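PDB 3C85: putative glutathione-regulated potassium-efflux system protein KefB from Vibrio parahaemolyticus RIMD 2210633, which probably takes part in potassium efflux as a cation:proton antiporter, this piece being its nucleotide-binding TrkA-N domain, a Rossmann-type fold. Local coordinates for residues A[50-53]-A[54-58]; A[70-73]-A[74-77]; A[94-97]-A[98-102]. All coordinates share one frame; numbering follows the deposited sequence.

Interaction 1: A[50-53]-A[54-58]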
ATOM      1  N   ILE A  50      -1.539   5.380   6.527  1.00 20.57           N
ATOM      2  CA  ILE A  50      -0.278   4.656   6.289  1.00 20.62           C
ATOM      3  C   ILE A  50       0.423   4.280   7.611  1.00 20.84           C
ATOM      4  O   ILE A  50       0.749   3.078   7.882  1.00 19.16           O
ATOM      5  CB  ILE A  50       0.666   5.404   5.324  1.00 20.74           C
ATOM      6  CG1 ILE A  50       0.003   5.587   3.950  1.00 20.50           C
ATOM      7  CG2 ILE A  50       1.994   4.626   5.136  1.00 21.25           C
ATOM      8  CD1 ILE A  50       0.839   6.438   3.024  1.00 23.38           C
ATOM      9  N   GLY A  51       0.667   5.289   8.432  1.00 20.51           N
ATOM     10  CA  GLY A  51       1.385   5.084   9.719  1.00 21.35           C
ATOM     11  C   GLY A  51       0.656   4.101  10.610  1.00 21.87           C
ATOM     12  O   GLY A  51       1.273   3.277  11.295  1.00 21.77           O
ATOM     13  N   THR A  52      -0.674   4.157  10.569  1.00 22.88           N
ATOM     14  CA  THR A  52      -1.506   3.228  11.352  1.00 22.29           C
ATOM     15  C   THR A  52      -1.391   1.774  10.855  1.00 22.19           C
ATOM     16  O   THR A  52      -1.266   0.854  11.654  1.00 22.37           O
ATOM     17  CB  THR A  52      -2.964   3.675  11.384  1.00 22.91           C
ATOM     18  OG1 THR A  52      -3.039   5.021  11.885  1.00 23.14           O
ATOM     19  CG2 THR A  52      -3.778   2.699  12.277  1.00 22.62           C
ATOM     20  N   GLY A  53      -1.414   1.560   9.533  1.00 21.82           N
ATOM     21  CA  GLY A  53      -1.192   0.219   9.033  1.00 22.43           C
ATOM     22  C   GLY A  53       0.173  -0.327   9.368  1.00 22.28           C
ATOM     23  O   GLY A  53       0.324  -1.515   9.667  1.00 23.37           O
ATOM     24  N   ALA A  54       1.184   0.527   9.300  1.00 20.73           N
ATOM     25  CA  ALA A  54       2.526   0.112   9.700  1.00 21.32           C
ATOM     26  C   ALA A  54       2.599  -0.236  11.200  1.00 22.43           C
ATOM     27  O   ALA A  54       3.138  -1.309  11.614  1.00 22.39           O
ATOM     28  CB  ALA A  54       3.553   1.236   9.324  1.00 20.64           C
ATOM     29  N   TYR A  55       2.053   0.652  12.018  1.00 21.63           N
ATOM     30  CA  TYR A  55       2.009   0.439  13.491  1.00 23.32           C
ATOM     31  C   TYR A  55       1.382  -0.923  13.796  1.00 24.30           C
ATOM     32  O   TYR A  55       1.928  -1.733  14.553  1.00 24.92           O
ATOM     33  CB  TYR A  55       1.149   1.539  14.145  1.00 22.29           C
ATOM     34  CG  TYR A  55       1.119   1.481  15.663  1.00 24.14           C
ATOM     35  CD1 TYR A  55       1.842   2.389  16.435  1.00 22.01           C
ATOM     36  CD2 TYR A  55       0.382   0.468  16.329  1.00 23.08           C
ATOM     37  CE1 TYR A  55       1.800   2.303  17.851  1.00 23.70           C
ATOM     38  CE2 TYR A  55       0.355   0.372  17.681  1.00 22.04           C
ATOM     39  CZ  TYR A  55       1.071   1.263  18.450  1.00 22.95           C
ATOM     40  OH  TYR A  55       0.995   1.108  19.821  1.00 23.35           O
ATOM     41  N   ASP A  56       0.226  -1.178  13.183  1.00 25.29           N
ATOM     42  CA  ASP A  56      -0.527  -2.400  13.454  1.00 25.70           C
ATOM     43  C   ASP A  56       0.167  -3.659  12.923  1.00 26.86           C
ATOM     44  O   ASP A  56       0.161  -4.721  13.575  1.00 27.40           O
ATOM     45  CB  ASP A  56      -1.907  -2.251  12.864  1.00 26.38           C
ATOM     46  CG  ASP A  56      -2.806  -1.404  13.721  1.00 27.75           C
ATOM     47  OD1 ASP A  56      -2.354  -0.878  14.775  1.00 27.56           O
ATOM     48  OD2 ASP A  56      -3.969  -1.240  13.320  1.00 30.56           O
ATOM     49  N   GLU A  57       0.761  -3.546  11.739  1.00 26.37           N
ATOM     50  CA  GLU A  57       1.558  -4.636  11.166  1.00 27.88           C
ATOM     51  C   GLU A  57       2.805  -4.994  12.021  1.00 28.38           C
ATOM     52  O   GLU A  57       3.083  -6.167  12.279  1.00 28.64           O
ATOM     53  CB  GLU A  57       1.935  -4.279   9.730  1.00 27.87           C
ATOM     54  CG  GLU A  57       2.831  -5.289   9.032  1.00 32.97           C
ATOM     55  CD  GLU A  57       2.100  -6.570   8.700  1.00 39.40           C
ATOM     56  OE1 GLU A  57       0.845  -6.565   8.613  1.00 44.48           O
ATOM     57  OE2 GLU A  57       2.782  -7.589   8.520  1.00 43.90           O
ATOM     58  N   LEU A  58       3.536  -3.988  12.473  1.00 28.67           N
ATOM     59  CA  LEU A  58       4.615  -4.211  13.452  1.00 30.65           C
ATOM     60  C   LEU A  58       4.101  -4.780  14.777  1.00 31.94           C
ATOM     61  O   LEU A  58       4.747  -5.668  15.353  1.00 32.55           O
ATOM     62  CB  LEU A  58       5.388  -2.905  13.728  1.00 29.45           C
ATOM     63  CG  LEU A  58       6.143  -2.289  12.542  1.00 30.35           C
ATOM     64  CD1 LEU A  58       6.576  -0.844  12.809  1.00 27.91           C
ATOM     65  CD2 LEU A  58       7.338  -3.181  12.156  1.00 29.85           C
TER

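Interaction 2: A[70-73]-A[74-77]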
ATOM      1  N   GLU A  70       1.794  12.273  15.971  1.00 24.81           N
ATOM      2  CA  GLU A  70       0.668  12.695  15.141  1.00 25.20           C
ATOM      3  C   GLU A  70       0.290  14.169  15.416  1.00 25.37           C
ATOM      4  O   GLU A  70       0.091  14.559  16.569  1.00 25.71           O
ATOM      5  CB  GLU A  70      -0.502  11.740  15.431  1.00 24.85           C
ATOM      6  CG  GLU A  70      -1.842  12.108  14.763  1.00 26.42           C
ATOM      7  CD  GLU A  70      -1.714  12.353  13.286  1.00 27.95           C
ATOM      8  OE1 GLU A  70      -1.215  11.443  12.589  1.00 31.77           O
ATOM      9  OE2 GLU A  70      -2.094  13.456  12.818  1.00 28.10           O
ATOM     10  N   ILE A  71       0.238  14.990  14.376  1.00 24.91           N
ATOM     11  CA  ILE A  71      -0.036  16.422  14.548  1.00 28.11           C
ATOM     12  C   ILE A  71      -1.475  16.728  14.993  1.00 28.40           C
ATOM     13  O   ILE A  71      -1.726  17.730  15.696  1.00 29.35           O
ATOM     14  CB  ILE A  71       0.351  17.245  13.303  1.00 27.71           C
ATOM     15  CG1 ILE A  71       0.649  18.701  13.705  1.00 29.27           C
ATOM     16  CG2 ILE A  71      -0.697  17.080  12.175  1.00 28.84           C
ATOM     17  CD1 ILE A  71       1.261  19.587  12.583  1.00 29.08           C
ATOM     18  N   ARG A  72      -2.405  15.857  14.608  1.00 28.42           N
ATOM     19  CA  ARG A  72      -3.834  16.028  14.961  1.00 30.65           C
ATOM     20  C   ARG A  72      -4.110  15.507  16.369  1.00 31.36           C
ATOM     21  O   ARG A  72      -4.141  14.284  16.598  1.00 31.16           O
ATOM     22  CB  ARG A  72      -4.751  15.287  13.971  1.00 30.13           C
ATOM     23  CG  ARG A  72      -4.632  15.666  12.460  1.00 31.81           C
ATOM     24  CD  ARG A  72      -5.287  14.599  11.568  1.00 31.22           C
ATOM     25  NE  ARG A  72      -4.486  13.362  11.553  1.00 29.94           N
ATOM     26  CZ  ARG A  72      -4.962  12.131  11.338  1.00 31.06           C
ATOM     27  NH1 ARG A  72      -6.252  11.909  11.095  1.00 30.54           N
ATOM     28  NH2 ARG A  72      -4.138  11.102  11.380  1.00 34.99           N
ATOM     29  N   GLU A  73      -4.328  16.427  17.304  1.00 32.33           N
ATOM     30  CA  GLU A  73      -4.605  16.069  18.691  1.00 34.29           C
ATOM     31  C   GLU A  73      -5.805  15.117  18.828  1.00 33.98           C
ATOM     32  O   GLU A  73      -5.740  14.125  19.585  1.00 33.45           O
ATOM     33  CB  GLU A  73      -4.778  17.334  19.558  1.00 34.74           C
ATOM     34  CG  GLU A  73      -3.445  18.022  19.835  1.00 35.96           C
ATOM     35  CD  GLU A  73      -3.503  19.143  20.881  0.70 36.22           C
ATOM     36  OE1 GLU A  73      -4.586  19.472  21.442  0.70 38.16           O
ATOM     37  OE2 GLU A  73      -2.425  19.705  21.135  0.70 38.49           O
ATOM     38  N   GLU A  74      -6.880  15.375  18.078  1.00 33.71           N
ATOM     39  CA  GLU A  74      -8.059  14.506  18.197  1.00 34.30           C
ATOM     40  C   GLU A  74      -7.751  13.103  17.631  1.00 33.21           C
ATOM     41  O   GLU A  74      -8.164  12.095  18.221  1.00 32.64           O
ATOM     42  CB  GLU A  74      -9.349  15.148  17.623  1.00 34.87           C
ATOM     43  CG  GLU A  74      -9.559  15.004  16.114  1.00 40.00           C
ATOM     44  CD  GLU A  74     -10.120  13.613  15.682  1.00 44.32           C
ATOM     45  OE1 GLU A  74     -10.938  13.011  16.425  1.00 47.23           O
ATOM     46  OE2 GLU A  74      -9.745  13.131  14.588  1.00 48.63           O
ATOM     47  N   ALA A  75      -6.971  13.028  16.539  1.00 32.30           N
ATOM     48  CA  ALA A  75      -6.566  11.714  15.998  1.00 30.41           C
ATOM     49  C   ALA A  75      -5.648  10.976  16.964  1.00 29.71           C
ATOM     50  O   ALA A  75      -5.720   9.746  17.087  1.00 27.59           O
ATOM     51  CB  ALA A  75      -5.896  11.842  14.620  1.00 31.04           C
ATOM     52  N   ALA A  76      -4.770  11.721  17.634  1.00 29.60           N
ATOM     53  CA  ALA A  76      -3.855  11.095  18.602  1.00 29.52           C
ATOM     54  C   ALA A  76      -4.649  10.531  19.793  1.00 30.36           C
ATOM     55  O   ALA A  76      -4.401   9.408  20.229  1.00 29.34           O
ATOM     56  CB  ALA A  76      -2.757  12.066  19.061  1.00 29.55           C
ATOM     57  N   GLN A  77      -5.604  11.308  20.306  1.00 30.24           N
ATOM     58  CA  GLN A  77      -6.497  10.825  21.366  1.00 33.67           C
ATOM     59  C   GLN A  77      -7.298   9.594  20.919  1.00 31.26           C
ATOM     60  O   GLN A  77      -7.446   8.619  21.677  1.00 30.72           O
ATOM     61  CB  GLN A  77      -7.454  11.954  21.785  1.00 32.83           C
ATOM     62  CG  GLN A  77      -8.191  11.714  23.095  1.00 39.65           C
ATOM     63  CD  GLN A  77      -9.368  12.664  23.275  1.00 39.72           C
ATOM     64  OE1 GLN A  77      -9.780  13.347  22.329  1.00 50.34           O
ATOM     65  NE2 GLN A  77      -9.942  12.685  24.478  1.00 47.23           N
TER

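Interaction 3: A[94-97]-A[98-102]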
ATOM      1  N   PRO A  94      11.452  22.015  15.050  1.00 36.62           N
ATOM      2  CA  PRO A  94      12.625  21.847  15.911  1.00 36.84           C
ATOM      3  C   PRO A  94      12.323  21.852  17.396  1.00 38.23           C
ATOM      4  O   PRO A  94      13.043  21.202  18.157  1.00 38.58           O
ATOM      5  CB  PRO A  94      13.516  23.078  15.592  1.00 36.83           C
ATOM      6  CG  PRO A  94      12.748  23.941  14.695  1.00 38.10           C
ATOM      7  CD  PRO A  94      11.679  23.073  14.043  1.00 36.59           C
ATOM      8  N   ASP A  95      11.299  22.605  17.808  1.00 38.96           N
ATOM      9  CA  ASP A  95      10.891  22.695  19.213  1.00 39.94           C
ATOM     10  C   ASP A  95      10.265  21.381  19.708  1.00 39.13           C
ATOM     11  O   ASP A  95      10.384  21.044  20.884  1.00 39.71           O
ATOM     12  CB  ASP A  95       9.878  23.828  19.418  1.00 41.11           C
ATOM     13  CG  ASP A  95      10.504  25.205  19.347  1.00 45.73           C
ATOM     14  OD1 ASP A  95      11.746  25.323  19.195  1.00 48.80           O
ATOM     15  OD2 ASP A  95       9.728  26.192  19.457  1.00 50.61           O
ATOM     16  N   PHE A  96       9.592  20.659  18.824  1.00 37.78           N
ATOM     17  CA  PHE A  96       9.112  19.312  19.146  1.00 37.05           C
ATOM     18  C   PHE A  96      10.306  18.420  19.447  1.00 36.86           C
ATOM     19  O   PHE A  96      10.343  17.776  20.474  1.00 36.70           O
ATOM     20  CB  PHE A  96       8.302  18.698  18.010  1.00 36.25           C
ATOM     21  CG  PHE A  96       8.004  17.242  18.215  1.00 35.89           C
ATOM     22  CD1 PHE A  96       7.023  16.853  19.111  1.00 35.13           C
ATOM     23  CD2 PHE A  96       8.736  16.259  17.550  1.00 36.28           C
ATOM     24  CE1 PHE A  96       6.725  15.498  19.314  1.00 34.75           C
ATOM     25  CE2 PHE A  96       8.453  14.906  17.758  1.00 38.00           C
ATOM     26  CZ  PHE A  96       7.448  14.532  18.667  1.00 36.37           C
ATOM     27  N   TRP A  97      11.292  18.411  18.551  1.00 36.42           N
ATOM     28  CA  TRP A  97      12.461  17.558  18.704  1.00 36.89           C
ATOM     29  C   TRP A  97      13.316  17.885  19.931  1.00 38.58           C
ATOM     30  O   TRP A  97      13.995  17.003  20.483  1.00 37.73           O
ATOM     31  CB  TRP A  97      13.272  17.568  17.415  1.00 36.68           C
ATOM     32  CG  TRP A  97      12.566  16.787  16.330  1.00 35.42           C
ATOM     33  CD1 TRP A  97      11.770  17.277  15.337  1.00 35.44           C
ATOM     34  CD2 TRP A  97      12.553  15.363  16.198  1.00 34.51           C
ATOM     35  NE1 TRP A  97      11.281  16.229  14.553  1.00 33.89           N
ATOM     36  CE2 TRP A  97      11.737  15.047  15.074  1.00 36.02           C
ATOM     37  CE3 TRP A  97      13.151  14.318  16.920  1.00 35.81           C
ATOM     38  CZ2 TRP A  97      11.512  13.734  14.649  1.00 34.49           C
ATOM     39  CZ3 TRP A  97      12.925  13.007  16.499  1.00 36.80           C
ATOM     40  CH2 TRP A  97      12.112  12.732  15.373  1.00 36.84           C
ATOM     41  N   GLU A  98      13.231  19.117  20.376  1.00 39.19           N
ATOM     42  CA  GLU A  98      13.987  19.547  21.533  1.00 42.07           C
ATOM     43  C   GLU A  98      13.416  18.942  22.804  1.00 41.77           C
ATOM     44  O   GLU A  98      14.103  18.826  23.774  1.00 41.75           O
ATOM     45  CB  GLU A  98      14.041  21.069  21.617  1.00 42.56           C
ATOM     46  CG  GLU A  98      15.297  21.671  21.025  1.00 49.11           C
ATOM     47  CD  GLU A  98      16.464  21.590  21.973  1.00 55.07           C
ATOM     48  OE1 GLU A  98      16.351  22.122  23.077  1.00 59.20           O
ATOM     49  OE2 GLU A  98      17.490  20.979  21.627  1.00 58.33           O
ATOM     50  N   ARG A  99      12.164  18.535  22.755  1.00 41.74           N
ATOM     51  CA  ARG A  99      11.494  17.921  23.891  1.00 42.48           C
ATOM     52  C   ARG A  99      11.907  16.468  24.097  1.00 42.79           C
ATOM     53  O   ARG A  99      11.689  15.922  25.164  1.00 42.25           O
ATOM     54  CB  ARG A  99       9.977  18.018  23.735  1.00 42.67           C
ATOM     55  CG  ARG A  99       9.406  19.450  23.786  1.00 43.04           C
ATOM     56  CD  ARG A  99       7.981  19.477  23.271  1.00 43.92           C
ATOM     57  NE  ARG A  99       7.070  18.721  24.139  1.00 45.26           N
ATOM     58  CZ  ARG A  99       5.855  18.291  23.788  1.00 45.49           C
ATOM     59  NH1 ARG A  99       5.384  18.545  22.579  1.00 44.18           N
ATOM     60  NH2 ARG A  99       5.110  17.604  24.653  1.00 44.61           N
ATOM     61  N   ILE A 100      12.506  15.845  23.087  1.00 44.24           N
ATOM     62  CA  ILE A 100      12.711  14.387  23.091  1.00 46.03           C
ATOM     63  C   ILE A 100      14.030  13.951  23.739  1.00 47.73           C
ATOM     64  O   ILE A 100      15.113  14.371  23.329  1.00 47.93           O
ATOM     65  CB  ILE A 100      12.519  13.754  21.681  1.00 45.58           C
ATOM     66  CG1 ILE A 100      11.074  13.965  21.207  1.00 45.45           C
ATOM     67  CG2 ILE A 100      12.851  12.268  21.707  1.00 44.65           C
ATOM     68  CD1 ILE A 100      10.795  13.499  19.796  1.00 46.35           C
ATOM     69  N   LEU A 101      13.919  13.077  24.711  1.00 49.81           N
ATOM     70  CA  LEU A 101      15.051  12.552  25.435  1.00 51.76           C
ATOM     71  C   LEU A 101      16.019  11.759  24.586  1.00 52.94           C
ATOM     72  O   LEU A 101      15.632  10.831  23.924  1.00 52.96           O
ATOM     73  CB  LEU A 101      14.570  11.665  26.563  1.00 51.23           C
ATOM     74  CG  LEU A 101      13.766  12.280  27.703  1.00 52.60           C
ATOM     75  CD1 LEU A 101      12.713  13.211  27.199  1.00 52.08           C
ATOM     76  CD2 LEU A 101      13.224  11.325  28.702  1.00 53.02           C
ATOM     77  N   ASP A 102      17.288  12.116  24.651  1.00 54.52           N
ATOM     78  CA  ASP A 102      18.326  11.415  23.925  1.00 56.56           C
ATOM     79  C   ASP A 102      18.513   9.985  24.341  1.00 56.52           C
ATOM     80  O   ASP A 102      19.055   9.209  23.617  1.00 57.03           O
ATOM     81  CB  ASP A 102      19.655  12.174  23.950  1.00 57.47           C
ATOM     82  CG  ASP A 102      19.634  13.403  23.089  1.00 60.95           C
ATOM     83  OD1 ASP A 102      18.701  13.573  22.277  1.00 64.53           O
ATOM     84  OD2 ASP A 102      20.573  14.204  23.215  1.00 65.19           O
TER

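Interaction 1: A[50-53]-A[54-58]
T52 and D56, one helical turn apart, lie side by side and point the same way, the methyl CG2 of T52 coming within 4.1 Å of the carboxylate oxygen OD2 of D56. In T52, OG1 lies beside the backbone N (chi1 -56°), which puts CG2 anti to it, and OG1 makes a hydrogen bond with the carbonyl of G48. The D56 carboxylate reaches beyond the helix, OD1 forming a salt bridge with R84 NE. Between themselves the pair touches through carbon and oxygen, and each polar end is held by an outside partner. Y55 departs on another side: its CB rests 3.3 Å from G51 O, and with CG anti to the backbone N (chi1 -176°) the ring leads away, its OH bonding to N85 N. E57 keeps CB 3.2 Å from G53 O and sends its carboxylate to R169 of the second subunit. Under these side chains runs a ladder of backbone bonds, from A54 N to I50 O (3.0 Å), Y55 N to G51 O, D56 N to T52 O and E57 N to G53 O. This is the helix of the first beta-alpha-beta unit, and G51 fits the last glycine of a Rossmann-type GxGxxG pattern. Labour is thus divided: main-chain bonds hold the turn, while the polar side chains tie it to neighbouring loops and to the other subunit.

Interaction 2: A[70-73]-A[74-77]
The guanidinium of R72 carries the methyl of A75 on one face, with CB over the centre of the group and 3.4 Å from CZ, while E70 OE1 sits at its edge, in plane. R72 and E70 form a salt bridge of side-on geometry, two nitrogens gripping the carboxylate, NE to OE2 at 2.7 Å and NH2 to OE1 at 3.2 Å. Seen from the carboxylate the geometry is less regular, since both nitrogens approach from above its plane, NH2 by 70° and NE by 63°. OE2 also accepts the backbone N of R72 at 3.0 Å, on its anti side and close to the plane, so that main chain and side chain of one arginine share a single oxygen; OE1 has a further donor in M47 N, at the glycine-rich turn. A bend at chi3 (-71°) folds the arginine back so that its head can lie over A75 and still meet E70.

Such a carboxylate, where the second strand of a Rossmann-type fold ends, commonly recognises the ribose of a bound nucleotide; here both E70 and R72 are AMP-binding residues, although no AMP is bound to this chain. The nucleotide site and the start of helix 73-81 are therefore built from the same few residues. R72 occupies the N-cap position, and its carbonyl accepts A76 N at 2.8 Å, followed by Q77 N bonding to E73 O at 2.9 Å. The aliphatic part of E70 also packs against the helix, CG standing 4.1 Å from A75 CB. The methyl of A76 lies near R72 O, and the same methyl packs on V86 and S88 of the neighbouring strand 86-88.

Interaction 3: A[94-97]-A[98-102]
The short helix 94-98 follows the AMP-binding residues D90 and A91, and after it comes the loop that leads to strand 108-111. Here I100 turns back toward the helix and sets its CD1 methyl against two aromatic rings, 3.4 Å from F96 CE2 and 3.8 Å from W97 CE3. The methyl approaches both rings at a slant. I100 and W97 run side by side, pointing the same way. The rings themselves also meet, F96 CD2 lying over one face of the indole, offset toward its rim, while W97 CD1 comes in the plane of the F96 ring, at its edge. The two diverge at the first torsion: F96 CG is anti to the backbone N (chi1 170°), whereas W97 CG lies beside it (chi1 -72°). On another side of F96 the guanidinium of R99 stands almost perpendicular to the ring, the planes 88° apart, with R99 NH1 4.2 Å from F96 CD1, while R99 NE bonds to the carbonyl of Q33.

Along the backbone, a weak i to i-4 bond joins E98 N to P94 O; i to i-3 bonds follow, R99 N reaching F96 O at 3.0 Å and I100 N reaching W97 O at 3.2 Å. In both of the shorter links the donor stands well above the carbonyl plane. W97 NE1 bonds to A91 O, and the indole packs on strand 42-45 and helix 116-128. I100 CD1 and the two rings thus form an apolar cluster, joined through the indole to that strand and helix, while the N-H of W97 fastens it to the backbone of an AMP-binding residue.

In the fold
From the N terminus, the three contacts follow one another in series, none nesting in or crossing another, and each closes only a local turn. Interaction 1 lies on helix 49-62, between strands 42-45 and 66-70, and faces the second subunit. Strand 66-70 then leads to interaction 2, which starts helix 73-81; nearest atoms of the two are about 6 Å apart. Beyond strand 86-88, interaction 3 runs from helix 94-98 into the following loop, about 7 Å from interaction 2 at nearest atoms and about 13 Å from interaction 1. Together they trace helices linking strands successive along the chain, with interaction 2 supplying two AMP-binding residues and interaction 3 lying beside two others.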